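Local coordinates for protein 7beta-hydroxysteroid dehydrogenase (Collinsella aerofaciens, PDB 5FYD) that catalyses the NADPH-dependent reduction of the 7-oxo group of 7-oxolithocholate to ursodeoxycholate, as a homodimeric short-chain dehydrogenase/reductase, at residues M1-E5 and K27-M33; Y90-L94 and N113-F119; F130-G136 and T177-V181; V141-I147 and K160-L164. One frame throughout, in Å; residues are numbered along the deposited sequence. Where two conformers were deposited one is given.

Contact 1 of 4, residues M1-E5 and K27-M33; sequences MNLRE and KIAAGGM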
loop_
_atom_site.group_PDB
_atom_site.type_symbol
_atom_site.label_atom_id
_atom_site.label_comp_id
_atom_site.label_asym_id
_atom_site.label_seq_id
_atom_site.Cartn_x
_atom_site.Cartn_y
_atom_site.Cartn_z
ATOM N N MET A 1 -37.828 8.457 7.094
ATOM C CA MET A 1 -37.632 8.494 5.606
ATOM C C MET A 1 -36.226 8.010 5.284
ATOM O O MET A 1 -35.265 8.438 5.940
ATOM C CB MET A 1 -37.817 9.920 5.073
ATOM C CG MET A 1 -37.773 10.045 3.553
ATOM S SD MET A 1 -38.248 11.681 2.946
ATOM C CE MET A 1 -37.106 12.717 3.867
ATOM N N ASN A 2 -36.106 7.125 4.287
ATOM C CA ASN A 2 -34.799 6.596 3.898
ATOM C C ASN A 2 -34.274 7.307 2.647
ATOM O O ASN A 2 -34.934 8.181 2.123
ATOM C CB ASN A 2 -34.812 5.062 3.776
ATOM C CG ASN A 2 -35.612 4.533 2.585
ATOM O OD1 ASN A 2 -36.047 5.267 1.691
ATOM N ND2 ASN A 2 -35.789 3.211 2.571
ATOM N N LEU A 3 -33.066 6.957 2.223
ATOM C CA LEU A 3 -32.405 7.663 1.111
ATOM C C LEU A 3 -33.143 7.525 -0.202
ATOM O O LEU A 3 -33.209 8.480 -0.981
ATOM C CB LEU A 3 -30.958 7.191 0.945
ATOM C CG LEU A 3 -30.000 7.549 2.084
ATOM C CD1 LEU A 3 -28.671 6.840 1.862
ATOM C CD2 LEU A 3 -29.778 9.049 2.211
ATOM N N ARG A 4 -33.702 6.340 -0.461
ATOM C CA ARG A 4 -34.464 6.139 -1.690
ATOM C C ARG A 4 -35.644 7.099 -1.751
ATOM O O ARG A 4 -35.866 7.750 -2.766
ATOM C CB ARG A 4 -34.940 4.695 -1.833
ATOM C CG ARG A 4 -35.550 4.367 -3.188
ATOM C CD ARG A 4 -36.276 3.025 -3.194
ATOM N NE ARG A 4 -37.523 3.081 -2.433
ATOM C CZ ARG A 4 -37.761 2.503 -1.248
ATOM N NH1 ARG A 4 -36.844 1.766 -0.606
ATOM N NH2 ARG A 4 -38.957 2.659 -0.683
ATOM N N GLU A 5 -36.393 7.191 -0.650
ATOM C CA GLU A 5 -37.572 8.056 -0.600
ATOM C C GLU A 5 -37.186 9.531 -0.679
ATOM O O GLU A 5 -37.871 10.328 -1.321
ATOM C CB GLU A 5 -38.378 7.777 0.682
ATOM C CG GLU A 5 -38.963 6.370 0.753
ATOM C CD GLU A 5 -39.413 5.948 2.159
ATOM O OE1 GLU A 5 -38.627 6.019 3.134
ATOM O OE2 GLU A 5 -40.572 5.505 2.291
ATOM N N LYS A 27 -23.889 1.575 2.522
ATOM C CA LYS A 27 -24.700 2.595 3.203
ATOM C C LYS A 27 -25.951 2.977 2.385
ATOM O O LYS A 27 -27.066 3.003 2.927
ATOM C CB LYS A 27 -23.867 3.835 3.537
ATOM C CG LYS A 27 -24.609 4.927 4.284
ATOM C CD LYS A 27 -25.035 4.528 5.691
ATOM C CE LYS A 27 -25.471 5.749 6.493
ATOM N NZ LYS A 27 -25.406 5.511 7.961
ATOM N N ILE A 28 -25.795 3.233 1.084
ATOM C CA ILE A 28 -26.955 3.601 0.281
ATOM C C ILE A 28 -27.926 2.422 0.083
ATOM O O ILE A 28 -29.131 2.619 0.062
ATOM C CB ILE A 28 -26.610 4.330 -1.048
ATOM C CG1 ILE A 28 -25.952 3.400 -2.054
ATOM C CG2 ILE A 28 -25.760 5.585 -0.777
ATOM C CD1 ILE A 28 -25.906 4.011 -3.437
ATOM N N ALA A 29 -27.391 1.205 -0.005
ATOM C CA ALA A 29 -28.225 0.016 -0.084
ATOM C C ALA A 29 -29.022 -0.169 1.203
ATOM O O ALA A 29 -30.224 -0.438 1.144
ATOM C CB ALA A 29 -27.379 -1.195 -0.376
ATOM N N ALA A 30 -28.370 0.008 2.350
ATOM C CA ALA A 30 -29.069 -0.010 3.651
ATOM C C ALA A 30 -30.154 1.063 3.723
ATOM O O ALA A 30 -31.204 0.880 4.365
ATOM C CB ALA A 30 -28.081 0.178 4.780
ATOM N N GLY A 31 -29.900 2.196 3.067
ATOM C CA GLY A 31 -30.879 3.251 2.914
ATOM C C GLY A 31 -31.915 3.051 1.820
ATOM O O GLY A 31 -32.664 3.972 1.507
ATOM N N GLY A 32 -31.952 1.851 1.235
ATOM C CA GLY A 32 -32.950 1.463 0.257
ATOM C C GLY A 32 -32.668 1.779 -1.201
ATOM O O GLY A 32 -33.509 1.485 -2.049
ATOM N N MET A 33 -31.520 2.370 -1.512
ATOM C CA MET A 33 -31.224 2.719 -2.904
ATOM C C MET A 33 -30.651 1.541 -3.657
ATOM O O MET A 33 -29.878 0.748 -3.115
ATOM C CB MET A 33 -30.210 3.858 -3.025
ATOM C CG MET A 33 -30.680 5.174 -2.456
ATOM S SD MET A 33 -29.460 6.467 -2.867
ATOM C CE MET A 33 -30.437 7.487 -3.918
#

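Contact 2 of 4, residues Y90-L94 and N113-F119; sequences YVACL and NVNVVTF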
loop_
_atom_site.group_PDB
_atom_site.type_symbol
_atom_site.label_atom_id
_atom_site.label_comp_id
_atom_site.label_asym_id
_atom_site.label_seq_id
_atom_site.Cartn_x
_atom_site.Cartn_y
_atom_site.Cartn_z
ATOM N N TYR A 90 -18.175 10.578 -5.878
ATOM C CA TYR A 90 -16.901 10.362 -6.538
ATOM C C TYR A 90 -15.848 9.996 -5.498
ATOM O O TYR A 90 -15.482 10.831 -4.664
ATOM C CB TYR A 90 -16.468 11.572 -7.351
ATOM C CG TYR A 90 -15.460 11.189 -8.402
ATOM C CD1 TYR A 90 -15.895 10.682 -9.613
ATOM C CD2 TYR A 90 -14.105 11.294 -8.190
ATOM C CE1 TYR A 90 -15.025 10.308 -10.602
ATOM C CE2 TYR A 90 -13.206 10.918 -9.174
ATOM C CZ TYR A 90 -13.673 10.414 -10.393
ATOM O OH TYR A 90 -12.812 10.016 -11.419
ATOM N N VAL A 91 -15.419 8.732 -5.546
ATOM C CA VAL A 91 -14.499 8.149 -4.583
ATOM C C VAL A 91 -13.132 7.824 -5.176
ATOM O O VAL A 91 -12.148 7.800 -4.454
ATOM C CB VAL A 91 -15.066 6.817 -4.006
ATOM C CG1 VAL A 91 -14.168 6.293 -2.881
ATOM C CG2 VAL A 91 -16.482 7.002 -3.531
ATOM N N ALA A 92 -13.054 7.585 -6.474
ATOM C CA ALA A 92 -11.814 7.110 -7.071
ATOM C C ALA A 92 -10.718 8.140 -6.948
ATOM O O ALA A 92 -10.986 9.340 -6.995
ATOM C CB ALA A 92 -12.023 6.807 -8.529
ATOM N N CYS A 93 -9.485 7.673 -6.802
ATOM C CA CYS A 93 -8.340 8.562 -6.785
ATOM C C CYS A 93 -7.108 7.819 -7.252
ATOM O O CYS A 93 -6.964 6.611 -7.018
ATOM C CB CYS A 93 -8.109 9.124 -5.382
ATOM S SG CYS A 93 -7.342 7.938 -4.266
ATOM N N LEU A 94 -6.212 8.560 -7.893
ATOM C CA LEU A 94 -4.968 8.012 -8.402
ATOM C C LEU A 94 -3.852 8.931 -7.971
ATOM O O LEU A 94 -3.902 10.139 -8.196
ATOM C CB LEU A 94 -4.999 7.862 -9.926
ATOM C CG LEU A 94 -3.755 7.251 -10.574
ATOM C CD1 LEU A 94 -3.458 5.855 -10.057
ATOM C CD2 LEU A 94 -3.877 7.253 -12.091
ATOM N N ASN A 113 -6.886 12.799 -15.277
ATOM C CA ASN A 113 -8.119 12.156 -15.703
ATOM C C ASN A 113 -8.934 11.621 -14.532
ATOM O O ASN A 113 -10.139 11.831 -14.467
ATOM C CB ASN A 113 -7.821 11.060 -16.703
ATOM C CG ASN A 113 -7.522 11.618 -18.063
ATOM O OD1 ASN A 113 -7.724 12.808 -18.308
ATOM N ND2 ASN A 113 -7.078 10.776 -18.954
ATOM N N VAL A 114 -8.276 10.960 -13.601
ATOM C CA VAL A 114 -9.003 10.401 -12.446
ATOM C C VAL A 114 -9.495 11.500 -11.507
ATOM O O VAL A 114 -10.676 11.524 -11.123
ATOM C CB VAL A 114 -8.143 9.373 -11.644
ATOM C CG1 VAL A 114 -8.945 8.842 -10.460
ATOM C CG2 VAL A 114 -7.711 8.215 -12.532
ATOM N N ASN A 115 -8.617 12.422 -11.134
ATOM C CA ASN A 115 -8.918 13.322 -10.025
ATOM C C ASN A 115 -9.620 14.607 -10.456
ATOM O O ASN A 115 -10.245 15.286 -9.622
ATOM C CB ASN A 115 -7.632 13.662 -9.251
ATOM C CG ASN A 115 -6.918 12.425 -8.731
ATOM O OD1 ASN A 115 -7.543 11.457 -8.286
ATOM N ND2 ASN A 115 -5.616 12.454 -8.767
ATOM N N VAL A 116 -9.496 14.954 -11.730
ATOM C CA VAL A 116 -10.031 16.218 -12.263
ATOM C C VAL A 116 -11.056 16.029 -13.377
ATOM O O VAL A 116 -12.201 16.507 -13.264
ATOM C CB VAL A 116 -8.891 17.151 -12.729
ATOM C CG1 VAL A 116 -9.447 18.461 -13.284
ATOM C CG2 VAL A 116 -7.947 17.429 -11.554
ATOM N N VAL A 117 -10.659 15.404 -14.486
ATOM C CA VAL A 117 -11.513 15.370 -15.669
ATOM C C VAL A 117 -12.719 14.436 -15.544
ATOM O O VAL A 117 -13.871 14.874 -15.749
ATOM C CB VAL A 117 -10.713 15.063 -16.948
ATOM C CG1 VAL A 117 -11.629 14.934 -18.160
ATOM C CG2 VAL A 117 -9.624 16.119 -17.154
ATOM N N THR A 118 -12.476 13.155 -15.263
ATOM C CA THR A 118 -13.576 12.222 -15.036
ATOM C C THR A 118 -14.423 12.671 -13.865
ATOM O O THR A 118 -15.635 12.628 -13.936
ATOM C CB THR A 118 -13.096 10.784 -14.819
ATOM O OG1 THR A 118 -12.292 10.381 -15.946
ATOM C CG2 THR A 118 -14.289 9.832 -14.654
ATOM N N PHE A 119 -13.764 13.134 -12.808
ATOM C CA PHE A 119 -14.449 13.743 -11.670
ATOM C C PHE A 119 -15.443 14.819 -12.116
ATOM O O PHE A 119 -16.639 14.716 -11.817
ATOM C CB PHE A 119 -13.457 14.353 -10.689
ATOM C CG PHE A 119 -14.085 15.341 -9.767
ATOM C CD1 PHE A 119 -15.023 14.923 -8.816
ATOM C CD2 PHE A 119 -13.808 16.692 -9.869
ATOM C CE1 PHE A 119 -15.618 15.829 -7.973
ATOM C CE2 PHE A 119 -14.411 17.603 -9.014
ATOM C CZ PHE A 119 -15.327 17.173 -8.067
HETATM O O HOH W 1 -9.775 11.579 -6.520
#

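Contact 3 of 4, residues F130-G136 and T177-V181; sequences FAAQDRG and TGVDV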
loop_
_atom_site.group_PDB
_atom_site.type_symbol
_atom_site.label_atom_id
_atom_site.label_comp_id
_atom_site.label_asym_id
_atom_site.label_seq_id
_atom_site.Cartn_x
_atom_site.Cartn_y
_atom_site.Cartn_z
ATOM N N PHE A 130 -29.764 16.263 -11.232
ATOM C CA PHE A 130 -30.279 16.568 -9.909
ATOM C C PHE A 130 -30.928 17.958 -9.834
ATOM O O PHE A 130 -31.992 18.113 -9.224
ATOM C CB PHE A 130 -29.207 16.447 -8.825
ATOM C CG PHE A 130 -28.617 15.075 -8.666
ATOM C CD1 PHE A 130 -29.369 13.907 -8.814
ATOM C CD2 PHE A 130 -27.281 14.940 -8.300
ATOM C CE1 PHE A 130 -28.792 12.655 -8.622
ATOM C CE2 PHE A 130 -26.699 13.692 -8.143
ATOM C CZ PHE A 130 -27.451 12.541 -8.306
ATOM N N ALA A 131 -30.303 18.946 -10.462
ATOM C CA ALA A 131 -30.817 20.314 -10.429
ATOM C C ALA A 131 -32.124 20.430 -11.227
ATOM O O ALA A 131 -33.043 21.124 -10.777
ATOM C CB ALA A 131 -29.779 21.294 -10.955
ATOM N N ALA A 132 -32.222 19.721 -12.352
ATOM C CA ALA A 132 -33.425 19.769 -13.190
ATOM C C ALA A 132 -34.655 19.185 -12.485
ATOM O O ALA A 132 -35.761 19.705 -12.631
ATOM C CB ALA A 132 -33.191 19.078 -14.522
ATOM N N GLN A 133 -34.461 18.138 -11.697
ATOM C CA GLN A 133 -35.545 17.537 -10.909
ATOM C C GLN A 133 -35.643 18.134 -9.500
ATOM O O GLN A 133 -36.505 17.746 -8.706
ATOM C CB GLN A 133 -35.383 16.009 -10.864
ATOM C CG GLN A 133 -34.160 15.500 -10.118
ATOM C CD GLN A 133 -33.865 14.037 -10.340
ATOM O OE1 GLN A 133 -34.219 13.447 -11.369
ATOM N NE2 GLN A 133 -33.173 13.444 -9.389
ATOM N N ASP A 134 -34.736 19.064 -9.196
ATOM C CA ASP A 134 -34.600 19.683 -7.882
ATOM C C ASP A 134 -34.612 18.652 -6.755
ATOM O O ASP A 134 -35.315 18.776 -5.750
ATOM C CB ASP A 134 -35.653 20.781 -7.687
ATOM C CG ASP A 134 -35.359 21.646 -6.503
ATOM O OD1 ASP A 134 -34.161 21.949 -6.245
ATOM O OD2 ASP A 134 -36.318 22.002 -5.796
ATOM N N ARG A 135 -33.824 17.601 -6.943
ATOM C CA ARG A 135 -33.794 16.517 -6.015
ATOM C C ARG A 135 -32.535 15.674 -6.264
ATOM O O ARG A 135 -32.277 15.290 -7.401
ATOM C CB ARG A 135 -35.074 15.696 -6.207
ATOM C CG ARG A 135 -35.029 14.320 -5.597
ATOM C CD ARG A 135 -36.330 13.548 -5.781
ATOM N NE ARG A 135 -36.739 13.283 -7.169
ATOM C CZ ARG A 135 -36.369 12.241 -7.929
ATOM N NH1 ARG A 135 -35.481 11.356 -7.502
ATOM N NH2 ARG A 135 -36.879 12.108 -9.158
ATOM N N GLY A 136 -31.780 15.413 -5.195
ATOM C CA GLY A 136 -30.599 14.563 -5.283
ATOM C C GLY A 136 -29.547 14.857 -4.252
ATOM O O GLY A 136 -29.644 15.820 -3.503
ATOM N N THR A 177 -31.819 24.676 -2.224
ATOM C CA THR A 177 -32.440 23.858 -3.280
ATOM C C THR A 177 -32.688 22.460 -2.746
ATOM O O THR A 177 -32.269 22.118 -1.644
ATOM C CB THR A 177 -31.537 23.756 -4.529
ATOM O OG1 THR A 177 -30.451 22.858 -4.261
ATOM C CG2 THR A 177 -30.992 25.104 -4.922
ATOM N N GLY A 178 -33.345 21.637 -3.561
ATOM C CA GLY A 178 -33.590 20.238 -3.231
ATOM C C GLY A 178 -32.414 19.288 -3.422
ATOM O O GLY A 178 -32.551 18.092 -3.219
ATOM N N VAL A 179 -31.263 19.805 -3.848
ATOM C CA VAL A 179 -30.072 18.988 -4.016
ATOM C C VAL A 179 -29.144 19.262 -2.833
ATOM O O VAL A 179 -28.898 20.422 -2.504
ATOM C CB VAL A 179 -29.368 19.310 -5.339
ATOM C CG1 VAL A 179 -28.246 18.336 -5.619
ATOM C CG2 VAL A 179 -30.369 19.292 -6.493
ATOM N N ASP A 180 -28.669 18.210 -2.179
ATOM C CA ASP A 180 -27.751 18.318 -1.032
ATOM C C ASP A 180 -26.360 17.845 -1.451
ATOM O O ASP A 180 -26.200 16.719 -1.885
ATOM C CB ASP A 180 -28.228 17.477 0.145
ATOM C CG ASP A 180 -29.531 17.982 0.749
ATOM O OD1 ASP A 180 -29.788 19.206 0.711
ATOM O OD2 ASP A 180 -30.311 17.136 1.247
ATOM N N VAL A 181 -25.363 18.712 -1.316
ATOM C CA VAL A 181 -24.014 18.408 -1.734
ATOM C C VAL A 181 -23.077 18.621 -0.567
ATOM O O VAL A 181 -23.238 19.562 0.196
ATOM C CB VAL A 181 -23.608 19.251 -2.968
ATOM C CG1 VAL A 181 -22.126 19.083 -3.344
ATOM C CG2 VAL A 181 -24.486 18.878 -4.138
#

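Contact 4 of 4, residues V141-I147 and K160-L164; sequences VSSMTGI and KAFIL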
loop_
_atom_site.group_PDB
_atom_site.type_symbol
_atom_site.label_atom_id
_atom_site.label_comp_id
_atom_site.label_asym_id
_atom_site.label_seq_id
_atom_site.Cartn_x
_atom_site.Cartn_y
_atom_site.Cartn_z
ATOM N N VAL A 141 -15.414 12.765 -2.190
ATOM C CA VAL A 141 -14.365 12.444 -1.232
ATOM C C VAL A 141 -13.080 13.185 -1.572
ATOM O O VAL A 141 -12.555 13.077 -2.685
ATOM C CB VAL A 141 -14.144 10.929 -1.211
ATOM C CG1 VAL A 141 -13.029 10.551 -0.239
ATOM C CG2 VAL A 141 -15.447 10.242 -0.858
ATOM N N SER A 142 -12.599 13.975 -0.622
ATOM C CA SER A 142 -11.270 14.569 -0.702
ATOM C C SER A 142 -10.311 13.957 0.324
ATOM O O SER A 142 -10.623 12.953 1.002
ATOM C CB SER A 142 -11.378 16.090 -0.571
ATOM O OG SER A 142 -10.157 16.718 -0.922
ATOM N N SER A 143 -9.136 14.574 0.439
ATOM C CA SER A 143 -8.072 14.084 1.293
ATOM C C SER A 143 -7.419 15.248 1.976
ATOM O O SER A 143 -7.343 16.354 1.404
ATOM C CB SER A 143 -7.042 13.383 0.433
ATOM O OG SER A 143 -5.946 12.974 1.225
ATOM N N MET A 144 -6.943 15.018 3.196
ATOM C CA MET A 144 -6.164 16.000 3.918
ATOM C C MET A 144 -4.936 16.507 3.136
ATOM O O MET A 144 -4.537 17.645 3.351
ATOM C CB MET A 144 -5.777 15.456 5.307
ATOM C CG MET A 144 -6.953 15.586 6.273
ATOM S SD MET A 144 -6.675 14.708 7.800
ATOM C CE MET A 144 -5.405 15.740 8.525
ATOM N N THR A 145 -4.422 15.714 2.188
ATOM C CA THR A 145 -3.366 16.167 1.287
ATOM C C THR A 145 -3.805 17.373 0.446
ATOM O O THR A 145 -2.964 18.182 0.042
ATOM C CB THR A 145 -2.858 15.052 0.341
ATOM O OG1 THR A 145 -3.935 14.590 -0.472
ATOM C CG2 THR A 145 -2.262 13.897 1.112
ATOM N N GLY A 146 -5.106 17.484 0.191
ATOM C CA GLY A 146 -5.665 18.661 -0.466
ATOM C C GLY A 146 -5.579 19.953 0.335
ATOM O O GLY A 146 -5.715 21.046 -0.221
ATOM N N ILE A 147 -5.376 19.827 1.643
ATOM C CA ILE A 147 -5.165 20.934 2.543
ATOM C C ILE A 147 -3.684 21.177 2.830
ATOM O O ILE A 147 -3.227 22.318 2.808
ATOM C CB ILE A 147 -5.927 20.690 3.878
ATOM C CG1 ILE A 147 -7.412 20.473 3.593
ATOM C CG2 ILE A 147 -5.668 21.826 4.862
ATOM C CD1 ILE A 147 -8.211 19.997 4.774
ATOM N N LYS A 160 -6.925 16.355 -5.231
ATOM C CA LYS A 160 -7.871 16.340 -4.127
ATOM C C LYS A 160 -8.307 17.756 -3.745
ATOM O O LYS A 160 -9.456 17.970 -3.367
ATOM C CB LYS A 160 -7.335 15.559 -2.924
ATOM C CG LYS A 160 -7.289 14.062 -3.147
ATOM C CD LYS A 160 -8.642 13.551 -3.644
ATOM C CE LYS A 160 -9.029 12.188 -3.149
ATOM N NZ LYS A 160 -10.276 11.790 -3.846
ATOM N N ALA A 161 -7.416 18.740 -3.890
ATOM C CA ALA A 161 -7.810 20.140 -3.654
ATOM C C ALA A 161 -8.803 20.634 -4.703
ATOM O O ALA A 161 -9.713 21.430 -4.408
ATOM C CB ALA A 161 -6.596 21.037 -3.608
ATOM N N PHE A 162 -8.618 20.203 -5.947
ATOM C CA PHE A 162 -9.588 20.532 -7.005
ATOM C C PHE A 162 -10.973 20.001 -6.621
ATOM O O PHE A 162 -11.988 20.726 -6.652
ATOM C CB PHE A 162 -9.137 19.940 -8.337
ATOM C CG PHE A 162 -9.979 20.360 -9.495
ATOM C CD1 PHE A 162 -11.149 19.695 -9.801
ATOM C CD2 PHE A 162 -9.602 21.460 -10.261
ATOM C CE1 PHE A 162 -11.927 20.091 -10.871
ATOM C CE2 PHE A 162 -10.364 21.862 -11.317
ATOM C CZ PHE A 162 -11.521 21.173 -11.639
ATOM N N ILE A 163 -11.018 18.732 -6.217
ATOM C CA ILE A 163 -12.283 18.108 -5.808
ATOM C C ILE A 163 -12.870 18.855 -4.606
ATOM O O ILE A 163 -14.069 19.142 -4.573
ATOM C CB ILE A 163 -12.095 16.614 -5.467
ATOM C CG1 ILE A 163 -11.743 15.836 -6.745
ATOM C CG2 ILE A 163 -13.326 16.050 -4.765
ATOM C CD1 ILE A 163 -11.293 14.411 -6.529
ATOM N N LEU A 164 -12.015 19.180 -3.632
ATOM C CA LEU A 164 -12.465 19.884 -2.428
ATOM C C LEU A 164 -13.110 21.229 -2.798
ATOM O O LEU A 164 -14.276 21.500 -2.472
ATOM C CB LEU A 164 -11.291 20.117 -1.490
ATOM C CG LEU A 164 -11.544 20.932 -0.227
ATOM C CD1 LEU A 164 -12.594 20.352 0.708
ATOM C CD2 LEU A 164 -10.214 21.097 0.478
#

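Contact 1 of 4, residues M1-E5 and K27-M33
Begin at N2, the N-cap of the short N-terminal helix 3-7. It forms a capping box with E5: N2 OD1 accepts from E5 N at 3.0 Å, and E5 OE1 accepts from N2 N at 3.0 Å. The N2 carboxamide also lies against the other segment, its CG 3.2 Å from G31 O. L3 comes next and carries the apolar part of the contact. Its CD1 reaches I28 CG2 at 4.1 Å and its CB reaches M33 CG at 4.0 Å, while F222 of helix 214-224 packs on both L3 and I28.

What L3 meets here is the C-terminal end of helix 19-30, closed by a Schellman motif: M33 N bonds to I28 O and G32 N to A29 O, both at 2.9 Å, with G32 at positive phi as the C-prime residue. Helix 19-30 follows the first strand, 10-14, of the Rossmann-type fold, and the chain then enters strand 34-39. Both glycines make room for the N-terminal helix. A CB on G31 would clash with L3 CD1, and one on G32 would run into N2 ND2 and R4 NH1.

R4 makes a hydrogen bond across the segments, R4 N to G31 O at 3.2 Å, so the first turn of one helix is joined to a carbonyl at the end of another. The R4 side chain lies along the turn, with R4 CD 3.4 Å from G32 O.

Contact 2 of 4, residues Y90-L94 and N113-F119
Y90 buries the most surface here, followed by V114 and L94. The Y90 side chain leaves the end of its strand and sends its hydroxyl into helix 105-132, where Y90 OH donates to V114 O at 2.6 Å, within a wider, pi-type turn at 113-117. F119 CA sits over the face of the Y90 ring, 3.7 Å from its centroid, and the F119 ring turns its edge to that face in a T-shaped pair. V114 packs against the loop backbone: its CG1 is 3.7 Å from C93 CA and its CG2 3.8 Å from L94 CB. The backbone of L94 is held at both ends by one carboxamide, L94 N to N115 OD1 at 3.2 Å and N115 ND2 to L94 O at 2.9 Å, and a water links N115 OD1 to A92 O.

The loop leaves the carboxyl end of strand 85-90 in the Rossmann-type sheet. A92 touches F67 of the NADP(+) site, C93 lies on K160, and F119 packs against I163 and T167 of helix 154-173.

Contact 3 of 4, residues F130-G136 and T177-V181
Two neighbouring strands of the parallel Rossmann-type sheet start side by side here, with G136 and V179 forming a parallel bridge. D180 N donates to G136 O at 2.9 Å, and G136 N gives a weak bond to G178 O at 3.4 Å. D134 OD1 accepts from G178 N at 2.8 Å, just before strand 179-186. D134 itself, at positive phi, belongs to a Schellman motif ending helix 105-132, where R135 N reaches F130 O at 3.0 Å. On 177-181 an ST turn satisfies V179 N through T177 OG1 at 3.2 Å, and that hydroxyl also bonds to C174 O. Q133 NE2 bonds to R135 O at 2.9 Å and also to M85 O. The R135 guanidinium turns to Y7 O and the carboxylate of D84, and D180 OD2 bonds to Y7 OH. A CB on G136 would strike F130 CD1 and jam against R135 O. V179 packs on the same phenylalanine, its CG1 3.8 Å from F130 CB and its CG2 3.4 Å from F130 O.

Contact 4 of 4, residues V141-I147 and K160-L164
This is a buried strand-to-helix contact at the catalytic end of the sheet, where the carboxyl end of strand 136-143 and the start of helix 145-148 after it lie across helix 154-173. The axes of strand 141-143 and helix 160-164 approach to 7.2 Å with their directions 132° apart. The K160 side chain runs past S143, K160 CG to S143 CB 3.7 Å, and its ammonium donates to the strand, K160 NZ to V141 O at 2.9 Å. S142 answers from the strand: S142 OG donates to K160 O at 2.8 Å. Beyond the strand G146 comes closest, its CA 4.1 Å from that of A161, with no side chain to hold the helix off; I147 CG1 meets L164 CD2 at 4.2 Å. P199 of the second subunit packs on S143 and T145. With Y156, the inferred proton acceptor, which touches S143 and T145, S143 (inferred transition-state stabiliser) and K160 (expected to lower the tyrosine pKa) make up the Ser-Tyr-Lys catalytic triad of short-chain dehydrogenases.

Overall arrangement
Contacts 2 and 4 form one continuous region near the middle of the chain: C93 packs on K160, N115 on I163, and Y90 O lies 3.1 Å from V141 N between adjacent strands. Contact 4 is the more buried, and both carry polar bonds close to catalytic and NADP(+)-binding residues. Contacts 1 and 3 lie farther out, their centres 18 and 19 Å from the chain centre; both bring the end of a helix, closed by a Schellman motif, against another segment, with glycines in the interface. Contacts 2 and 3 share helix 105-132, one meeting its pi-type turn and the other its C-terminal end. Contacts 3 and 4 both use strand 136-143, the first at its start and the second at its catalytic end.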